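PDB 2A38: titin from Homo sapiens, which spans half the sarcomere of striated muscle as a giant elastic filament, this fragment being its first two immunoglobulin-like domains, Z1 and Z2, from the Z-disc end. Local coordinates for residues T2-T7 with H28-P33; P6-P11 with G87-T92; P35-F40 with G61-T66. One frame throughout, in Å; residues are numbered along the deposited sequence.

Contact 1. Residues T2-T7 with H28-P33; sequences TTQAPT and HISGFP. With CD (cadmium ion), chain D.
T2 brings its carbonyl O obliquely up to the ring of F32, with T2 O 3.2 Å from F32 CD2. T3 follows at the edge of that ring, and its CA also makes a CA-H...O contact with F32 O. At Q4 the antiparallel pairing proper begins: Q4 N gives a 2.7 Å bond to F32 O, and F32 N returns one of 2.9 Å to Q4 O, each reaching a carbonyl lone pair in plane. The Q4 side chain, CG anti to the backbone N (chi1 171°), brings Q4 NE2 to 3.4 Å from S30 OG. A5 and P6 then bulge out opposite the lone G31, whose CB, had it one, would press on P6 CA and on the carbonyl O of S30. At T7 the pairing resumes, one residue out of step, opposite S30. S30 N bonds T7 O nearly along the C=O axis at 2.7 Å, whereas T7 N approaches S30 O from 42° above the carbonyl plane. T7 CG2, in the crowded position, packs tightly on S30 CB (3.1 Å). At the far end of 28-33, H28 NE2 binds cadmium at 2.4 Å, alongside a water and E26. This is the pairing of strands A and B, interrupted by a beta bulge, in an I-set immunoglobulin domain.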
# COMPACT_ATOMS: atom_id res chain seq x y z
N THR A 2 46.60 10.72 -8.99
CA THR A 2 46.12 11.92 -9.66
C THR A 2 44.81 12.52 -9.16
O THR A 2 43.84 11.80 -8.92
CB THR A 2 45.93 11.65 -11.16
OG1 THR A 2 46.99 10.82 -11.64
CG2 THR A 2 45.93 12.97 -11.93
N THR A 3 44.80 13.85 -9.02
CA THR A 3 43.59 14.55 -8.62
C THR A 3 42.69 14.40 -9.85
O THR A 3 43.17 14.37 -10.98
CB THR A 3 43.82 16.04 -8.38
OG1 THR A 3 44.22 16.67 -9.60
CG2 THR A 3 44.88 16.25 -7.33
N GLN A 4 41.38 14.32 -9.64
CA GLN A 4 40.49 14.12 -10.75
C GLN A 4 39.09 14.63 -10.46
O GLN A 4 38.53 14.34 -9.40
CB GLN A 4 40.48 12.63 -11.07
CG GLN A 4 39.48 12.17 -12.07
CD GLN A 4 39.59 10.68 -12.29
OE1 GLN A 4 40.54 10.20 -12.93
NE2 GLN A 4 38.65 9.92 -11.73
N ALA A 5 38.54 15.40 -11.40
CA ALA A 5 37.20 15.95 -11.25
C ALA A 5 36.21 14.80 -11.11
O ALA A 5 36.50 13.67 -11.54
CB ALA A 5 36.85 16.82 -12.46
N PRO A 6 35.04 15.05 -10.52
CA PRO A 6 34.03 14.01 -10.33
C PRO A 6 33.50 13.44 -11.64
O PRO A 6 33.32 14.17 -12.61
CB PRO A 6 32.94 14.72 -9.53
CG PRO A 6 33.70 15.80 -8.80
CD PRO A 6 34.60 16.31 -9.88
N THR A 7 33.23 12.15 -11.65
CA THR A 7 32.73 11.47 -12.84
C THR A 7 31.81 10.34 -12.40
O THR A 7 32.03 9.72 -11.36
CB THR A 7 33.90 10.85 -13.65
OG1 THR A 7 33.43 10.39 -14.92
CG2 THR A 7 34.48 9.65 -12.91
N HIS A 28 27.58 5.24 -9.35
CA HIS A 28 28.97 5.04 -8.98
C HIS A 28 29.67 6.31 -9.36
O HIS A 28 29.58 6.77 -10.49
CB HIS A 28 29.57 3.86 -9.74
CG HIS A 28 29.14 2.54 -9.19
ND1 HIS A 28 29.91 1.84 -8.28
CD2 HIS A 28 28.01 1.83 -9.37
CE1 HIS A 28 29.26 0.75 -7.93
NE2 HIS A 28 28.11 0.72 -8.57
N ILE A 29 30.36 6.87 -8.39
CA ILE A 29 31.06 8.12 -8.61
C ILE A 29 32.54 7.94 -8.38
O ILE A 29 32.96 7.31 -7.41
CB ILE A 29 30.53 9.19 -7.65
CG1 ILE A 29 29.03 9.38 -7.89
CG2 ILE A 29 31.31 10.49 -7.84
CD1 ILE A 29 28.36 10.29 -6.90
N SER A 30 33.32 8.50 -9.29
CA SER A 30 34.76 8.44 -9.20
C SER A 30 35.26 9.87 -8.98
O SER A 30 34.51 10.83 -9.16
CB SER A 30 35.33 7.86 -10.49
OG SER A 30 36.69 7.49 -10.34
N GLY A 31 36.51 10.03 -8.57
CA GLY A 31 37.05 11.36 -8.34
C GLY A 31 38.13 11.35 -7.27
O GLY A 31 38.15 10.48 -6.40
N PHE A 32 39.04 12.31 -7.33
CA PHE A 32 40.09 12.37 -6.33
C PHE A 32 40.52 13.81 -6.07
O PHE A 32 40.91 14.52 -6.99
CB PHE A 32 41.30 11.55 -6.76
CG PHE A 32 42.32 11.41 -5.67
CD1 PHE A 32 42.06 10.61 -4.56
CD2 PHE A 32 43.50 12.15 -5.71
CE1 PHE A 32 42.96 10.55 -3.50
CE2 PHE A 32 44.41 12.09 -4.65
CZ PHE A 32 44.14 11.29 -3.54
N PRO A 33 40.45 14.26 -4.80
CA PRO A 33 40.00 13.50 -3.62
C PRO A 33 38.54 13.05 -3.77
O PRO A 33 37.82 13.56 -4.63
CB PRO A 33 40.17 14.51 -2.49
CG PRO A 33 41.30 15.36 -2.96
CD PRO A 33 40.94 15.59 -4.39
CD CD D . 26.40 -0.99 -8.57
O HOH W 1 25.27 -0.07 -10.35

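Contact 2. Residues P6-P11 with G87-T92; sequences PTFTQP and GQATST
G87 sits beside the P6 ring, G87 O lying 3.1 Å from P6 CD and almost as near CG. Its backbone angles belong to glycine: a CB would collide with the preceding carbonyl O. Q88 turns its side chain away, where OE1 makes a weak hydrogen bond to T83. A89 points back toward 6-11, and its single methyl serves three partners. A89 CB lies 3.5 Å from P6 O and close to P6 CB, and it is 3.7 Å from F8 CE1, meeting the phenyl ring at its edge.

T90 directs its side chain away too, yet T90 C comes within 3.7 Å of F8 CE1. S91 meets the F8 ring face-on. S91 CB stands over the middle of the F8 ring, 3.6 Å from the centroid and 13° off the ring normal, a CH-pi arrangement. F8 presents that face with CG anti to its carbonyl carbon (chi1 -76°), while L80 and I29 also touch the ring. S91 OG, anti to its own backbone N, swings past P11, 3.8 Å from P11 CB, and accepts a hydrogen bond from L12 N, which satisfies this buried hydroxyl oxygen and ties 87-92 to the chain just beyond P11.

No hydrogen bond joins 6-11 and 87-92 directly, although the two strands run within 21° of parallel; they belong to different sheets and meet through side chains. Near T9 the chain bends, leaving the sheet of strand 23-32 for that of strand 87-98. That switch from strand A to A', flanking strand G, is characteristic of the I-set immunoglobulin sandwich.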
# COMPACT_ATOMS: atom_id res chain seq x y z
N PRO A 6 35.04 15.05 -10.52
CA PRO A 6 34.03 14.01 -10.33
C PRO A 6 33.50 13.44 -11.64
O PRO A 6 33.32 14.17 -12.61
CB PRO A 6 32.94 14.72 -9.53
CG PRO A 6 33.70 15.80 -8.80
CD PRO A 6 34.60 16.31 -9.88
N THR A 7 33.23 12.15 -11.65
CA THR A 7 32.73 11.47 -12.84
C THR A 7 31.81 10.34 -12.40
O THR A 7 32.03 9.72 -11.36
CB THR A 7 33.90 10.85 -13.65
OG1 THR A 7 33.43 10.39 -14.92
CG2 THR A 7 34.48 9.65 -12.91
N PHE A 8 30.77 10.09 -13.19
CA PHE A 8 29.87 8.99 -12.88
C PHE A 8 30.27 7.79 -13.71
O PHE A 8 30.12 7.81 -14.93
CB PHE A 8 28.42 9.36 -13.17
CG PHE A 8 27.83 10.27 -12.16
CD1 PHE A 8 28.05 11.64 -12.22
CD2 PHE A 8 27.10 9.76 -11.10
CE1 PHE A 8 27.55 12.49 -11.24
CE2 PHE A 8 26.60 10.60 -10.12
CZ PHE A 8 26.83 11.97 -10.19
N THR A 9 30.79 6.76 -13.07
CA THR A 9 31.17 5.59 -13.82
C THR A 9 29.91 4.77 -14.10
O THR A 9 29.89 3.91 -14.97
CB THR A 9 32.23 4.76 -13.07
OG1 THR A 9 31.73 4.39 -11.78
CG2 THR A 9 33.50 5.58 -12.91
N GLN A 10 28.85 5.07 -13.34
CA GLN A 10 27.54 4.44 -13.49
C GLN A 10 26.53 5.53 -13.16
O GLN A 10 26.45 5.99 -12.02
CB GLN A 10 27.34 3.28 -12.52
CG GLN A 10 27.99 1.97 -12.94
CD GLN A 10 27.56 1.53 -14.34
OE1 GLN A 10 26.38 1.57 -14.69
NE2 GLN A 10 28.54 1.08 -15.13
N PRO A 11 25.76 5.98 -14.17
CA PRO A 11 24.78 7.05 -13.91
C PRO A 11 23.50 6.55 -13.28
O PRO A 11 23.28 5.34 -13.15
CB PRO A 11 24.55 7.63 -15.31
CG PRO A 11 24.61 6.39 -16.17
CD PRO A 11 25.80 5.61 -15.60
N GLY A 87 36.27 19.97 -9.76
CA GLY A 87 35.06 20.21 -10.51
C GLY A 87 33.83 19.62 -9.86
O GLY A 87 33.89 19.11 -8.74
N GLN A 88 32.72 19.69 -10.58
CA GLN A 88 31.45 19.19 -10.10
C GLN A 88 30.73 18.43 -11.18
O GLN A 88 30.77 18.81 -12.35
CB GLN A 88 30.59 20.37 -9.63
CG GLN A 88 29.17 20.01 -9.28
CD GLN A 88 28.38 21.22 -8.82
OE1 GLN A 88 28.48 21.65 -7.67
NE2 GLN A 88 27.59 21.78 -9.73
N ALA A 89 30.05 17.35 -10.79
CA ALA A 89 29.30 16.53 -11.73
C ALA A 89 27.89 16.32 -11.21
O ALA A 89 27.66 16.34 -10.01
CB ALA A 89 29.99 15.17 -11.92
N THR A 90 26.94 16.14 -12.12
CA THR A 90 25.56 15.92 -11.75
C THR A 90 24.98 14.82 -12.62
O THR A 90 25.35 14.69 -13.78
CB THR A 90 24.73 17.20 -11.95
OG1 THR A 90 25.18 18.20 -11.03
CG2 THR A 90 23.26 16.93 -11.71
N SER A 91 24.10 14.01 -12.05
CA SER A 91 23.44 12.93 -12.76
C SER A 91 21.98 13.04 -12.36
O SER A 91 21.68 13.10 -11.18
CB SER A 91 24.00 11.58 -12.33
OG SER A 91 23.46 10.53 -13.11
N THR A 92 21.07 13.08 -13.33
CA THR A 92 19.65 13.20 -13.03
C THR A 92 18.82 12.10 -13.68
O THR A 92 19.06 11.72 -14.83
CB THR A 92 19.12 14.59 -13.48
OG1 THR A 92 19.74 15.62 -12.69
CG2 THR A 92 17.61 14.68 -13.31

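Contact 3. Residues P35-F40 with G61-T66; sequences PEVSWF and GRAKLT
The core of the first immunoglobulin sandwich is met here, where strand C (36-41) of one sheet faces strand E (62-67) of the other. The short strand axes pass 9.1 Å apart and cross at -26°, too far for backbone bonding, so side chains fill the interior. W39 does most of the work. With CG anti to its carbonyl carbon (chi1 -67°), the indole reaches across to the facing sheet and presents one face to L65. L65 CB stands over the six-membered ring of W39, 3.6 Å from its centroid and 7° off the normal, in a CH-pi contact. The indole's edge is turned to A63, W39 CZ2 lying 4.1 Å from A63 C; K64 C approaches the same W39 CZ2 obliquely, at 3.9 Å. Closer to the start of 35-40, V37 CG1 meets A63 CB more loosely, at 4.4 Å. L80 touches V37, W39 and A63 alike, while F25 and I56 also border the tryptophan. An alanine in place of W39 would remove the whole indole and would probably loosen the join between the sheets, since L65 would lose the surface it lies on. The branch end of that leucine adds to the grip: L65 CD1 is 3.5 Å from W39 CD2.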
# COMPACT_ATOMS: atom_id res chain seq x y z
N PRO A 35 34.85 12.92 -3.90
CA PRO A 35 33.90 14.03 -3.86
C PRO A 35 32.85 14.01 -2.77
O PRO A 35 32.55 12.97 -2.20
CB PRO A 35 33.28 13.98 -5.25
CG PRO A 35 33.26 12.51 -5.55
CD PRO A 35 34.63 12.07 -5.08
N GLU A 36 32.32 15.20 -2.47
CA GLU A 36 31.24 15.34 -1.50
C GLU A 36 29.99 15.11 -2.34
O GLU A 36 29.84 15.69 -3.42
CB GLU A 36 31.20 16.75 -0.93
CG GLU A 36 32.35 17.10 -0.03
CD GLU A 36 32.08 18.37 0.76
OE1 GLU A 36 31.18 18.35 1.63
OE2 GLU A 36 32.76 19.39 0.49
N VAL A 37 29.08 14.28 -1.83
CA VAL A 37 27.86 13.94 -2.54
C VAL A 37 26.59 14.49 -1.90
O VAL A 37 26.47 14.55 -0.68
CB VAL A 37 27.76 12.41 -2.69
CG1 VAL A 37 26.39 12.01 -3.14
CG2 VAL A 37 28.80 11.93 -3.68
N SER A 38 25.64 14.87 -2.74
CA SER A 38 24.40 15.44 -2.26
C SER A 38 23.25 15.13 -3.22
O SER A 38 23.41 15.19 -4.43
CB SER A 38 24.58 16.95 -2.12
OG SER A 38 23.34 17.62 -2.04
N TRP A 39 22.09 14.78 -2.67
CA TRP A 39 20.92 14.46 -3.49
C TRP A 39 19.93 15.62 -3.54
O TRP A 39 19.87 16.41 -2.61
CB TRP A 39 20.21 13.23 -2.94
CG TRP A 39 21.00 11.95 -3.04
CD1 TRP A 39 21.96 11.50 -2.17
CD2 TRP A 39 20.88 10.96 -4.06
NE1 TRP A 39 22.44 10.27 -2.59
CE2 TRP A 39 21.79 9.92 -3.75
CE3 TRP A 39 20.09 10.84 -5.22
CZ2 TRP A 39 21.94 8.78 -4.55
CZ3 TRP A 39 20.23 9.70 -6.01
CH2 TRP A 39 21.15 8.69 -5.67
N PHE A 40 19.16 15.72 -4.62
CA PHE A 40 18.18 16.79 -4.75
C PHE A 40 16.91 16.29 -5.42
O PHE A 40 16.92 15.26 -6.11
CB PHE A 40 18.69 17.95 -5.62
CG PHE A 40 19.89 18.64 -5.06
CD1 PHE A 40 21.12 18.00 -5.01
CD2 PHE A 40 19.80 19.95 -4.61
CE1 PHE A 40 22.25 18.65 -4.51
CE2 PHE A 40 20.91 20.62 -4.10
CZ PHE A 40 22.14 19.96 -4.05
N GLY A 61 32.53 4.49 -3.17
CA GLY A 61 32.25 5.15 -4.43
C GLY A 61 30.85 4.85 -4.95
O GLY A 61 30.53 5.20 -6.08
N ARG A 62 30.03 4.21 -4.13
CA ARG A 62 28.67 3.88 -4.51
C ARG A 62 27.69 4.73 -3.70
O ARG A 62 27.64 4.63 -2.48
CB ARG A 62 28.40 2.41 -4.24
CG ARG A 62 27.06 1.92 -4.76
CD ARG A 62 26.59 0.68 -4.00
NE ARG A 62 25.52 -0.03 -4.69
CZ ARG A 62 24.89 -1.09 -4.19
NH1 ARG A 62 25.22 -1.56 -3.00
NH2 ARG A 62 23.94 -1.70 -4.90
N ALA A 63 26.93 5.58 -4.38
CA ALA A 63 25.95 6.42 -3.70
C ALA A 63 24.59 5.76 -3.90
O ALA A 63 24.26 5.35 -5.01
CB ALA A 63 25.93 7.82 -4.29
N LYS A 64 23.81 5.67 -2.83
CA LYS A 64 22.50 5.05 -2.90
C LYS A 64 21.45 5.83 -2.12
O LYS A 64 21.72 6.34 -1.04
CB LYS A 64 22.58 3.61 -2.39
CG LYS A 64 21.24 2.91 -2.27
CD LYS A 64 21.42 1.40 -2.17
CE LYS A 64 22.05 0.87 -3.45
NZ LYS A 64 22.02 -0.61 -3.53
N LEU A 65 20.26 5.93 -2.71
CA LEU A 65 19.14 6.61 -2.09
C LEU A 65 17.97 5.64 -2.16
O LEU A 65 17.51 5.29 -3.24
CB LEU A 65 18.78 7.89 -2.85
CG LEU A 65 17.66 8.72 -2.23
CD1 LEU A 65 17.79 10.17 -2.66
CD2 LEU A 65 16.31 8.15 -2.63
N THR A 66 17.49 5.20 -1.00
CA THR A 66 16.39 4.25 -0.97
C THR A 66 15.17 4.77 -0.25
O THR A 66 15.26 5.32 0.84
CB THR A 66 16.81 2.93 -0.28
OG1 THR A 66 17.86 2.31 -1.03
CG2 THR A 66 15.63 1.97 -0.18

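In the fold
All three contacts lie in the first immunoglobulin domain. Contacts 1 and 2, with centres about 9 Å apart, share P6 and T7 and are joined further by probable hydrogen bonds, H28 O to T9 N at 2.8 Å and H28 N to Q10 O at 3.0 Å, so T9 and Q10 both face H28 in a classic beta bulge. Both segments of contact 3 fall, in sequence, between the two of contact 2, and its centre is about 14 Å from that of contact 1; I29 N to G61 O, 2.9 Å and probably a hydrogen bond, connects contacts 1 and 3. The cadmium on H28 and E26 sits about 7 Å from the K64 side chain and about 10 Å from that of P11. R62 NE of contact 3 also hydrogen-bonds E26.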